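PDB 4A42: alpha-n-acetylglucosaminidase family protein from Clostridium perfringens, which probably binds carbohydrate as a family 32 module of a larger enzyme that hydrolyses alpha-linked N-acetylglucosamine residues. Local coordinates for residues E62-F67 / F129-F134; K89-I94 / W101-D106. All blocks are in the same frame, centred on the assembly; numbering follows the deposited sequence.

Contact 1: residues E62-F67 / F129-F134; sequences EKSVTF and FVRFNF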
loop_
_atom_site.group_PDB
_atom_site.type_symbol
_atom_site.label_atom_id
_atom_site.label_comp_id
_atom_site.label_asym_id
_atom_site.label_seq_id
_atom_site.Cartn_x
_atom_site.Cartn_y
_atom_site.Cartn_z
ATOM N N GLU A 62 2.895 14.493 3.150
ATOM C CA GLU A 62 2.305 13.430 2.371
ATOM C C GLU A 62 3.107 12.148 2.565
ATOM O O GLU A 62 4.131 11.954 1.913
ATOM C CB GLU A 62 2.279 13.824 0.896
ATOM N N LYS A 63 2.655 11.301 3.488
ATOM C CA LYS A 63 3.262 10.018 3.717
ATOM C C LYS A 63 2.780 9.062 2.617
ATOM O O LYS A 63 1.596 8.892 2.441
ATOM C CB LYS A 63 2.845 9.469 5.078
ATOM C CG LYS A 63 3.232 10.275 6.254
ATOM C CD LYS A 63 2.449 9.870 7.449
ATOM C CE LYS A 63 1.812 11.045 8.087
ATOM N NZ LYS A 63 2.778 11.882 8.815
ATOM N N SER A 64 3.705 8.485 1.874
ATOM C CA SER A 64 3.317 7.690 0.741
ATOM C C SER A 64 4.255 6.519 0.462
ATOM O O SER A 64 5.425 6.585 0.766
ATOM C CB SER A 64 3.238 8.613 -0.474
ATOM O OG SER A 64 2.757 7.939 -1.594
ATOM N N VAL A 65 3.715 5.468 -0.132
ATOM C CA VAL A 65 4.483 4.304 -0.571
ATOM C C VAL A 65 4.102 3.980 -2.016
ATOM O O VAL A 65 2.924 3.961 -2.345
ATOM C CB VAL A 65 4.138 3.065 0.286
ATOM C CG1 VAL A 65 4.924 1.840 -0.189
ATOM C CG2 VAL A 65 4.370 3.342 1.774
ATOM N N THR A 66 5.084 3.722 -2.878
ATOM C CA THR A 66 4.786 3.311 -4.250
ATOM C C THR A 66 5.446 1.976 -4.578
ATOM O O THR A 66 6.662 1.835 -4.453
ATOM C CB THR A 66 5.260 4.351 -5.279
ATOM O OG1 THR A 66 4.577 5.591 -5.059
ATOM C CG2 THR A 66 4.959 3.867 -6.699
ATOM N N PHE A 67 4.643 0.995 -4.981
ATOM C CA PHE A 67 5.177 -0.277 -5.469
ATOM C C PHE A 67 5.269 -0.223 -6.984
ATOM O O PHE A 67 4.327 0.212 -7.654
ATOM C CB PHE A 67 4.289 -1.468 -5.081
ATOM C CG PHE A 67 4.288 -1.784 -3.624
ATOM C CD1 PHE A 67 3.461 -1.090 -2.755
ATOM C CD2 PHE A 67 5.098 -2.794 -3.116
ATOM C CE1 PHE A 67 3.457 -1.384 -1.409
ATOM C CE2 PHE A 67 5.090 -3.089 -1.768
ATOM C CZ PHE A 67 4.275 -2.381 -0.919
ATOM N N PHE A 129 2.162 0.318 -11.307
ATOM C CA PHE A 129 2.472 1.027 -10.065
ATOM C C PHE A 129 1.270 1.061 -9.146
ATOM O O PHE A 129 0.154 1.306 -9.586
ATOM C CB PHE A 129 2.927 2.459 -10.362
ATOM C CG PHE A 129 4.119 2.540 -11.272
ATOM C CD1 PHE A 129 5.408 2.542 -10.762
ATOM C CD2 PHE A 129 3.950 2.614 -12.640
ATOM C CE1 PHE A 129 6.502 2.617 -11.605
ATOM C CE2 PHE A 129 5.041 2.688 -13.486
ATOM C CZ PHE A 129 6.316 2.692 -12.966
ATOM N N VAL A 130 1.508 0.810 -7.862
ATOM C CA VAL A 130 0.460 0.918 -6.864
ATOM C C VAL A 130 0.952 1.869 -5.787
ATOM O O VAL A 130 1.985 1.626 -5.153
ATOM C CB VAL A 130 0.084 -0.458 -6.273
ATOM C CG1 VAL A 130 -1.203 -0.360 -5.464
ATOM C CG2 VAL A 130 -0.068 -1.495 -7.386
ATOM N N ARG A 131 0.219 2.966 -5.598
ATOM C CA ARG A 131 0.619 4.003 -4.665
ATOM C C ARG A 131 -0.382 4.135 -3.522
ATOM O O ARG A 131 -1.595 4.162 -3.734
ATOM C CB ARG A 131 0.816 5.347 -5.378
ATOM C CG ARG A 131 1.324 6.453 -4.447
ATOM C CD ARG A 131 1.813 7.661 -5.226
ATOM N NE ARG A 131 0.720 8.373 -5.873
ATOM C CZ ARG A 131 0.894 9.381 -6.721
ATOM N NH1 ARG A 131 2.124 9.789 -7.015
ATOM N NH2 ARG A 131 -0.158 9.982 -7.271
ATOM N N PHE A 132 0.155 4.182 -2.304
ATOM C CA PHE A 132 -0.620 4.283 -1.076
ATOM C C PHE A 132 -0.314 5.618 -0.434
ATOM O O PHE A 132 0.844 5.957 -0.217
ATOM C CB PHE A 132 -0.238 3.147 -0.110
ATOM C CG PHE A 132 -0.557 1.779 -0.639
ATOM C CD1 PHE A 132 0.288 1.162 -1.555
ATOM C CD2 PHE A 132 -1.702 1.109 -0.232
ATOM C CE1 PHE A 132 -0.015 -0.089 -2.066
ATOM C CE2 PHE A 132 -1.998 -0.158 -0.728
ATOM C CZ PHE A 132 -1.158 -0.750 -1.657
ATOM N N ASN A 133 -1.350 6.386 -0.133
ATOM C CA ASN A 133 -1.157 7.640 0.565
ATOM C C ASN A 133 -1.817 7.540 1.919
ATOM O O ASN A 133 -2.921 7.015 2.030
ATOM C CB ASN A 133 -1.754 8.778 -0.257
ATOM C CG ASN A 133 -1.349 8.695 -1.714
ATOM O OD1 ASN A 133 -0.179 8.890 -2.052
ATOM N ND2 ASN A 133 -2.306 8.363 -2.582
ATOM N N PHE A 134 -1.129 8.009 2.953
ATOM C CA PHE A 134 -1.656 7.908 4.310
ATOM C C PHE A 134 -1.759 9.289 4.925
ATOM O O PHE A 134 -0.788 10.036 4.951
ATOM C CB PHE A 134 -0.768 7.008 5.173
ATOM C CG PHE A 134 -0.594 5.629 4.614
ATOM C CD1 PHE A 134 -1.636 4.721 4.650
ATOM C CD2 PHE A 134 0.603 5.244 4.033
ATOM C CE1 PHE A 134 -1.496 3.452 4.128
ATOM C CE2 PHE A 134 0.757 3.956 3.505
ATOM C CZ PHE A 134 -0.292 3.061 3.561
HETATM O O HOH W 1 0.419 12.351 5.252
#
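Strands 63-69 and 126-134 are antiparallel neighbours in the larger sheet of a beta-sandwich, and Val65 with Phe132 and Phe67 with Val130 form hydrogen-bonded pairs between them. The segment axes run at 168°, nearly exactly antiparallel. Phe132 N gives a straight bond to Val65 O (2.8 Å), and Phe67 N binds Val130 O at 2.7 Å. At the Lys63/Phe134 end, Phe134 N binds Lys63 O, and one water accepts from Lys63 N and donates to Phe134 O.

The faces differ sharply. That of Val65, Phe67, Val130, Phe132 and Phe134 is apolar, apart from Lys63 at its margin, whose NZ binds Gly58 O. The Phe67 and Phe132 rings cross obliquely with planes at 78°; Phe67 CD1 meets Phe132 CE1 at 3.7 Å. Val65 CG2, the branch beside the backbone N, reaches the edge of the Phe134 ring at CE2 (4.1 Å). Ile144 and Ile146 of strand 141-148 and Ile78 and Ile80 of strand 77-82 pack onto this layer.

The face bearing Ser64, Thr66, Arg131 and Asn133 is polar. Ser64 OG lies 3.1 Å from both Phe132 O and Asn133 OD1, so its single proton has two acceptors within reach; Asn133 ND2 hydrogen-bonds Glu93 OE1 and Ser91 OG. The aliphatic part of Arg131 runs past both hydroxyls, with CG 3.4 Å from Thr66 OG1, while its NE forms a salt bridge with Glu93. Alternating apolar and polar side chains, with the aromatic layer turned to the second sheet, are characteristic of a beta-sandwich such as the F5/8 type C (CBM32) fold.

Contact 2: residues K89-I94 / W101-D106; sequences KYSIEI and WTKIVD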
loop_
_atom_site.group_PDB
_atom_site.type_symbol
_atom_site.label_atom_id
_atom_site.label_comp_id
_atom_site.label_asym_id
_atom_site.label_seq_id
_atom_site.Cartn_x
_atom_site.Cartn_y
_atom_site.Cartn_z
ATOM N N LYS A 89 -6.362 6.434 7.688
ATOM C CA LYS A 89 -6.913 7.244 6.614
ATOM C C LYS A 89 -5.961 7.099 5.447
ATOM O O LYS A 89 -4.768 7.355 5.584
ATOM C CB LYS A 89 -7.055 8.705 7.048
ATOM C CG LYS A 89 -8.094 8.906 8.149
ATOM C CD LYS A 89 -8.063 10.318 8.718
ATOM C CE LYS A 89 -9.036 10.450 9.869
ATOM N NZ LYS A 89 -10.427 10.377 9.382
ATOM N N TYR A 90 -6.483 6.682 4.293
ATOM C CA TYR A 90 -5.616 6.271 3.193
ATOM C C TYR A 90 -6.341 6.316 1.858
ATOM O O TYR A 90 -7.585 6.338 1.804
ATOM C CB TYR A 90 -5.082 4.845 3.429
ATOM C CG TYR A 90 -6.137 3.759 3.296
ATOM C CD1 TYR A 90 -6.999 3.464 4.348
ATOM C CD2 TYR A 90 -6.300 3.051 2.102
ATOM C CE1 TYR A 90 -7.982 2.481 4.224
ATOM C CE2 TYR A 90 -7.277 2.058 1.977
ATOM C CZ TYR A 90 -8.116 1.783 3.044
ATOM O OH TYR A 90 -9.106 0.816 2.958
ATOM N N SER A 91 -5.547 6.331 0.791
ATOM C CA SER A 91 -6.039 6.106 -0.559
ATOM C C SER A 91 -5.078 5.183 -1.300
ATOM O O SER A 91 -3.921 5.013 -0.908
ATOM C CB SER A 91 -6.201 7.428 -1.317
ATOM O OG SER A 91 -4.953 8.086 -1.516
ATOM N N ILE A 92 -5.595 4.564 -2.353
ATOM C CA ILE A 92 -4.827 3.678 -3.199
ATOM C C ILE A 92 -4.998 4.146 -4.636
ATOM O O ILE A 92 -6.123 4.368 -5.091
ATOM C CB ILE A 92 -5.331 2.230 -3.066
ATOM C CG1 ILE A 92 -5.359 1.800 -1.587
ATOM C CG2 ILE A 92 -4.455 1.280 -3.876
ATOM C CD1 ILE A 92 -5.778 0.347 -1.402
ATOM N N GLU A 93 -3.876 4.315 -5.327
ATOM C CA GLU A 93 -3.858 4.738 -6.723
ATOM C C GLU A 93 -3.093 3.706 -7.533
ATOM O O GLU A 93 -2.171 3.086 -7.029
ATOM C CB GLU A 93 -3.145 6.079 -6.874
ATOM C CG GLU A 93 -3.854 7.286 -6.289
ATOM C CD GLU A 93 -2.932 8.487 -6.232
ATOM O OE1 GLU A 93 -2.054 8.511 -5.353
ATOM O OE2 GLU A 93 -3.062 9.387 -7.084
ATOM N N ILE A 94 -3.460 3.538 -8.801
ATOM C CA ILE A 94 -2.697 2.672 -9.691
ATOM C C ILE A 94 -2.341 3.433 -10.960
ATOM O O ILE A 94 -3.017 4.404 -11.316
ATOM C CB ILE A 94 -3.460 1.374 -10.039
ATOM C CG1 ILE A 94 -4.814 1.687 -10.685
ATOM C CG2 ILE A 94 -3.629 0.513 -8.780
ATOM C CD1 ILE A 94 -5.520 0.459 -11.244
ATOM N N TRP A 101 -2.322 8.748 -12.785
ATOM C CA TRP A 101 -2.793 7.891 -11.702
ATOM C C TRP A 101 -4.306 7.804 -11.598
ATOM O O TRP A 101 -5.011 8.800 -11.760
ATOM C CB TRP A 101 -2.240 8.381 -10.363
ATOM C CG TRP A 101 -0.748 8.393 -10.318
ATOM C CD1 TRP A 101 0.076 9.407 -10.717
ATOM C CD2 TRP A 101 0.100 7.343 -9.852
ATOM N NE1 TRP A 101 1.388 9.053 -10.524
ATOM C CE2 TRP A 101 1.434 7.780 -10.001
ATOM C CE3 TRP A 101 -0.126 6.065 -9.328
ATOM C CZ2 TRP A 101 2.530 7.001 -9.644
ATOM C CZ3 TRP A 101 0.969 5.279 -8.971
ATOM C CH2 TRP A 101 2.276 5.754 -9.133
ATOM N N THR A 102 -4.786 6.603 -11.295
ATOM C CA THR A 102 -6.193 6.376 -10.997
ATOM C C THR A 102 -6.411 5.986 -9.531
ATOM O O THR A 102 -5.938 4.935 -9.069
ATOM C CB THR A 102 -6.793 5.300 -11.922
ATOM O OG1 THR A 102 -6.635 5.712 -13.290
ATOM C CG2 THR A 102 -8.277 5.101 -11.622
ATOM N N LYS A 103 -7.132 6.823 -8.813
ATOM C CA LYS A 103 -7.449 6.573 -7.420
ATOM C C LYS A 103 -8.598 5.597 -7.363
ATOM O O LYS A 103 -9.699 5.922 -7.710
ATOM C CB LYS A 103 -7.786 7.883 -6.680
ATOM C CG LYS A 103 -7.850 7.769 -5.155
ATOM C CD LYS A 103 -7.976 9.057 -4.440
ATOM C CE LYS A 103 -6.824 9.986 -4.706
ATOM N NZ LYS A 103 -6.906 11.293 -4.030
ATOM N N ILE A 104 -8.326 4.401 -6.884
ATOM C CA ILE A 104 -9.306 3.317 -6.894
ATOM C C ILE A 104 -9.940 3.062 -5.532
ATOM O O ILE A 104 -10.994 2.437 -5.450
ATOM C CB ILE A 104 -8.705 1.991 -7.411
ATOM C CG1 ILE A 104 -7.465 1.621 -6.594
ATOM C CG2 ILE A 104 -8.383 2.082 -8.910
ATOM C CD1 ILE A 104 -7.028 0.181 -6.745
ATOM N N VAL A 105 -9.291 3.526 -4.467
ATOM C CA VAL A 105 -9.870 3.480 -3.125
ATOM C C VAL A 105 -9.595 4.821 -2.474
ATOM O O VAL A 105 -8.466 5.293 -2.483
ATOM C CB VAL A 105 -9.246 2.377 -2.246
ATOM C CG1 VAL A 105 -9.814 2.451 -0.825
ATOM C CG2 VAL A 105 -9.473 1.003 -2.847
ATOM N N ASP A 106 -10.626 5.454 -1.932
ATOM C CA ASP A 106 -10.436 6.744 -1.295
ATOM C C ASP A 106 -11.033 6.721 0.095
ATOM O O ASP A 106 -12.237 6.954 0.279
ATOM C CB ASP A 106 -11.046 7.876 -2.126
ATOM C CG ASP A 106 -10.688 9.253 -1.581
ATOM O OD1 ASP A 106 -10.138 9.326 -0.460
ATOM O OD2 ASP A 106 -10.955 10.264 -2.264
#
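Ile92 faces both Ile104 and Val105 in a classic beta bulge of the hairpin formed by strands 90-95 and 102-107. Ile92 O accepts from Ile104 N at 2.8 Å and, weakly, from Val105 N at 3.3 Å; the register shifts by one residue here.

The two bulge residues pack differently. With chi1 at 55°, Ile104 CG1 sits between backbone N and carbonyl carbon and comes within 3.4 Å of Ile92 O, while CD1 lies 4.0 Å from both Ile92 CG2 and Ile94 CG2. Val105 lies alongside Ile92, pointing the same way, and its CG1, anti to the backbone N (chi1 176°), meets Tyr90 CE2 at 3.8 Å.

Glu93 carries the other face. Its CG packs on Lys103 CA and CB. The Glu93 and Trp101 side chains cross at about a right angle, with the carboxylate plane turned 41° from the ring and OE2 3.5 Å from Trp101 CB. Lys103 rises from the same face and, bent at chi3, brings CD against Ser91 CB. Since Lys103 NZ stays 5.3 Å from Glu93 OE2, this pair makes no salt bridge; Glu93 OE1 instead binds Arg131 and Asn133. Aliphatic packing and backbone bonds therefore join the hairpin, while the Glu93 charge is turned to the adjoining strand.

Contact 2 is nested within the chain loop that contact 1 closes: 62-67 comes first, the 89-94/101-106 hairpin follows, and 129-134 returns last. Their centres lie about 9 Å apart in one antiparallel sheet, where strand 126-134 is flanked by strands 63-69 and 90-95, giving the local order 63-69, 126-134, 90-95, 102-107. The hairpin's second strand thus lies two strands away from 126-134. Glu93 is the shared polar partner, and Trp101 adds a cation-pi contact with Arg131. Through strand 126-134, a sequence-local hairpin and a long-range strand pairing become a continuous face of the sandwich, within a single F5/8 type C domain.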